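PDB 5BY3: BtGH115A from Bacteroides thetaiotaomicron, which probably acts as a family GH115 4-O-methyl-alpha-glucuronidase, a glycoside hydrolase with specificity for decorated arabinogalactans. Local coordinates for residues 489-497 with 661-669. Residues are numbered along the deposited sequence; the frame is centred on the assembly and turned at random.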
loop_
_atom_site.group_PDB
_atom_site.type_symbol
_atom_site.label_atom_id
_atom_site.label_comp_id
_atom_site.label_asym_id
_atom_site.label_seq_id
_atom_site.Cartn_x
_atom_site.Cartn_y
_atom_site.Cartn_z
ATOM N N HIS A 489 -7.259 2.790 -16.050
ATOM C CA HIS A 489 -5.848 3.006 -15.646
ATOM C C HIS A 489 -5.351 1.835 -14.827
ATOM O O HIS A 489 -4.338 1.195 -15.187
ATOM C CB HIS A 489 -5.767 4.277 -14.834
ATOM C CG HIS A 489 -4.388 4.706 -14.460
ATOM N ND1 HIS A 489 -3.421 5.024 -15.395
ATOM C CD2 HIS A 489 -3.833 4.955 -13.242
ATOM C CE1 HIS A 489 -2.312 5.394 -14.769
ATOM N NE2 HIS A 489 -2.538 5.376 -13.464
ATOM N N TYR A 490 -6.079 1.507 -13.762
ATOM C CA TYR A 490 -5.644 0.426 -12.876
ATOM C C TYR A 490 -5.719 -0.970 -13.519
ATOM O O TYR A 490 -4.923 -1.862 -13.211
ATOM C CB TYR A 490 -6.397 0.477 -11.561
ATOM C CG TYR A 490 -6.159 1.748 -10.783
ATOM C CD1 TYR A 490 -4.859 2.223 -10.560
ATOM C CD2 TYR A 490 -7.215 2.468 -10.250
ATOM C CE1 TYR A 490 -4.624 3.378 -9.819
ATOM C CE2 TYR A 490 -6.988 3.639 -9.501
ATOM C CZ TYR A 490 -5.685 4.081 -9.293
ATOM O OH TYR A 490 -5.429 5.252 -8.577
ATOM N N ARG A 491 -6.629 -1.125 -14.459
ATOM C CA ARG A 491 -6.871 -2.400 -15.086
ATOM C C ARG A 491 -5.784 -2.700 -16.130
ATOM O O ARG A 491 -5.265 -3.835 -16.205
ATOM C CB ARG A 491 -8.284 -2.411 -15.678
ATOM C CG ARG A 491 -8.572 -3.555 -16.610
ATOM C CD ARG A 491 -9.586 -3.140 -17.670
ATOM N NE ARG A 491 -9.315 -4.032 -18.759
ATOM C CZ ARG A 491 -9.120 -3.686 -20.010
ATOM N NH1 ARG A 491 -9.245 -2.442 -20.396
ATOM N NH2 ARG A 491 -8.821 -4.632 -20.884
ATOM N N LEU A 492 -5.398 -1.671 -16.885
ATOM C CA LEU A 492 -4.367 -1.831 -17.881
ATOM C C LEU A 492 -2.955 -1.950 -17.253
ATOM O O LEU A 492 -2.079 -2.644 -17.821
ATOM C CB LEU A 492 -4.430 -0.688 -18.879
ATOM C CG LEU A 492 -5.619 -0.594 -19.849
ATOM C CD1 LEU A 492 -5.757 0.858 -20.229
ATOM C CD2 LEU A 492 -5.506 -1.446 -21.120
ATOM N N ALA A 493 -2.755 -1.273 -16.111
ATOM C CA ALA A 493 -1.520 -1.378 -15.316
ATOM C C ALA A 493 -1.399 -2.767 -14.664
ATOM O O ALA A 493 -0.306 -3.295 -14.589
ATOM C CB ALA A 493 -1.451 -0.306 -14.273
ATOM N N HIS A 494 -2.524 -3.373 -14.277
ATOM C CA HIS A 494 -2.577 -4.729 -13.720
ATOM C C HIS A 494 -2.087 -5.711 -14.780
ATOM O O HIS A 494 -1.356 -6.660 -14.496
ATOM C CB HIS A 494 -4.024 -5.021 -13.308
ATOM C CG HIS A 494 -4.249 -6.337 -12.625
ATOM N ND1 HIS A 494 -4.036 -6.523 -11.273
ATOM C CD2 HIS A 494 -4.762 -7.510 -13.085
ATOM C CE1 HIS A 494 -4.369 -7.764 -10.941
ATOM N NE2 HIS A 494 -4.827 -8.382 -12.016
ATOM N N ILE A 495 -2.473 -5.459 -16.015
ATOM C CA ILE A 495 -2.076 -6.285 -17.141
ATOM C C ILE A 495 -0.566 -6.191 -17.348
ATOM O O ILE A 495 0.109 -7.183 -17.578
ATOM C CB ILE A 495 -2.905 -5.884 -18.381
ATOM C CG1 ILE A 495 -4.354 -6.395 -18.153
ATOM C CG2 ILE A 495 -2.322 -6.447 -19.675
ATOM C CD1 ILE A 495 -5.399 -5.989 -19.164
ATOM N N ARG A 496 -0.040 -4.988 -17.224
ATOM C CA ARG A 496 1.374 -4.761 -17.296
ATOM C C ARG A 496 1.584 -3.331 -16.871
ATOM O O ARG A 496 1.066 -2.404 -17.489
ATOM C CB ARG A 496 1.875 -4.980 -18.704
ATOM C CG ARG A 496 3.367 -5.186 -18.731
ATOM C CD ARG A 496 3.703 -6.665 -18.751
ATOM N NE ARG A 496 5.157 -6.852 -18.700
ATOM C CZ ARG A 496 5.772 -8.032 -18.642
ATOM N NH1 ARG A 496 5.056 -9.159 -18.618
ATOM N NH2 ARG A 496 7.104 -8.069 -18.578
ATOM N N LYS A 497 2.287 -3.177 -15.761
ATOM C CA LYS A 497 2.685 -1.889 -15.220
ATOM C C LYS A 497 3.545 -1.112 -16.221
ATOM O O LYS A 497 4.244 -1.716 -17.042
ATOM C CB LYS A 497 3.469 -2.114 -13.942
ATOM C CG LYS A 497 2.620 -2.578 -12.768
ATOM C CD LYS A 497 3.352 -2.574 -11.429
ATOM C CE LYS A 497 2.427 -2.255 -10.239
ATOM N NZ LYS A 497 1.438 -3.304 -9.832
ATOM N N GLU A 661 -14.638 -7.434 -6.715
ATOM C CA GLU A 661 -15.259 -6.303 -7.449
ATOM C C GLU A 661 -14.615 -5.788 -8.746
ATOM O O GLU A 661 -15.198 -5.968 -9.810
ATOM C CB GLU A 661 -15.661 -5.154 -6.524
ATOM C CG GLU A 661 -16.621 -4.165 -7.168
ATOM C CD GLU A 661 -17.115 -3.142 -6.175
ATOM O OE1 GLU A 661 -17.577 -3.544 -5.079
ATOM O OE2 GLU A 661 -17.014 -1.929 -6.468
ATOM N N GLY A 662 -13.472 -5.137 -8.713
ATOM C CA GLY A 662 -12.957 -4.724 -10.049
ATOM C C GLY A 662 -11.703 -5.492 -10.485
ATOM O O GLY A 662 -10.854 -4.958 -11.219
ATOM N N LEU A 663 -11.565 -6.722 -9.984
ATOM C CA LEU A 663 -10.312 -7.449 -10.068
ATOM C C LEU A 663 -10.141 -8.200 -11.401
ATOM O O LEU A 663 -11.136 -8.640 -11.987
ATOM C CB LEU A 663 -10.201 -8.375 -8.863
ATOM C CG LEU A 663 -8.914 -9.162 -8.631
ATOM C CD1 LEU A 663 -7.817 -8.224 -8.209
ATOM C CD2 LEU A 663 -9.165 -10.174 -7.528
ATOM N N GLY A 664 -8.888 -8.334 -11.875
ATOM C CA GLY A 664 -8.547 -9.154 -13.072
ATOM C C GLY A 664 -8.519 -8.423 -14.412
ATOM O O GLY A 664 -8.875 -7.265 -14.484
ATOM N N TYR A 665 -8.102 -9.117 -15.484
ATOM C CA TYR A 665 -7.880 -8.515 -16.813
ATOM C C TYR A 665 -9.101 -7.770 -17.420
ATOM O O TYR A 665 -8.963 -6.754 -18.110
ATOM C CB TYR A 665 -7.369 -9.596 -17.772
ATOM C CG TYR A 665 -5.853 -9.822 -17.781
ATOM C CD1 TYR A 665 -5.112 -9.707 -16.605
ATOM C CD2 TYR A 665 -5.179 -10.197 -18.970
ATOM C CE1 TYR A 665 -3.747 -9.908 -16.598
ATOM C CE2 TYR A 665 -3.794 -10.410 -18.979
ATOM C CZ TYR A 665 -3.087 -10.263 -17.773
ATOM O OH TYR A 665 -1.733 -10.462 -17.670
ATOM N N GLU A 666 -10.297 -8.277 -17.146
ATOM C CA GLU A 666 -11.502 -7.585 -17.565
ATOM C C GLU A 666 -12.471 -7.391 -16.383
ATOM O O GLU A 666 -13.683 -7.498 -16.542
ATOM C CB GLU A 666 -12.141 -8.275 -18.771
ATOM C CG GLU A 666 -12.371 -9.761 -18.537
ATOM C CD GLU A 666 -12.449 -10.599 -19.807
ATOM O OE1 GLU A 666 -11.925 -10.142 -20.867
ATOM O OE2 GLU A 666 -13.023 -11.723 -19.711
ATOM N N SER A 667 -11.907 -7.087 -15.211
ATOM C CA SER A 667 -12.659 -6.662 -14.010
ATOM C C SER A 667 -13.674 -7.649 -13.540
ATOM O O SER A 667 -14.559 -7.279 -12.775
ATOM C CB SER A 667 -13.357 -5.286 -14.191
ATOM O OG SER A 667 -12.506 -4.378 -14.845
ATOM N N LYS A 668 -13.547 -8.898 -13.976
ATOM C CA LYS A 668 -14.518 -9.960 -13.638
ATOM C C LYS A 668 -13.956 -11.219 -12.964
ATOM O O LYS A 668 -14.620 -12.237 -12.932
ATOM C CB LYS A 668 -15.379 -10.307 -14.862
ATOM C CG LYS A 668 -16.431 -9.237 -15.187
ATOM C CD LYS A 668 -16.752 -9.080 -16.666
ATOM C CE LYS A 668 -17.497 -7.764 -16.895
ATOM N NZ LYS A 668 -18.219 -7.688 -18.204
ATOM N N ALA A 669 -12.756 -11.157 -12.386
ATOM C CA ALA A 669 -12.278 -12.284 -11.578
ATOM C C ALA A 669 -13.238 -12.611 -10.426
ATOM O O ALA A 669 -13.867 -11.695 -9.884
ATOM C CB ALA A 669 -10.859 -12.038 -11.059
#
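The carbonyl O of Y665 accepts a hydrogen bond from NE of R491 at 2.8 Å. With an N-H...O angle of 173° the bond is almost straight, and the oxygen lies practically in the guanidinium plane, at its edge. R491 reaches it because CG stands anti to the backbone N (chi1 168°) and the chain runs extended from CG to NE; NH1 turns to E488 in a salt bridge. One turn on, I495 sets CG1 over the centre of the Y665 ring, 3.7 Å from the centroid and 9° off the ring normal, a CH-pi contact, while its CD1 lies 3.8 Å from the Y665 O. The contact joins helix 476-495, in the glycosyl hydrolase family 115 range (TIM-barrel clan), to the loop between strands 658-659 and 670-672 of the C-terminal antiparallel sheet. Beside the tyrosine, H494 brings NE2 to 3.9 Å from CA of G664; CD1 of Y665 lies at the edge of the imidazole, 4.2 Å from CD2 of H494. Y665 OH is hydrogen-bonded to the backbone O of R738, which tethers the far end of the ring. An alanine here would keep the carbonyl but would probably strip I495 of its aromatic cover and leave the R738 carbonyl without this donor. Within the loop, S667 N bonds to G664 O at 3.1 Å, closing a beta turn with Y665 and E666 at its corners.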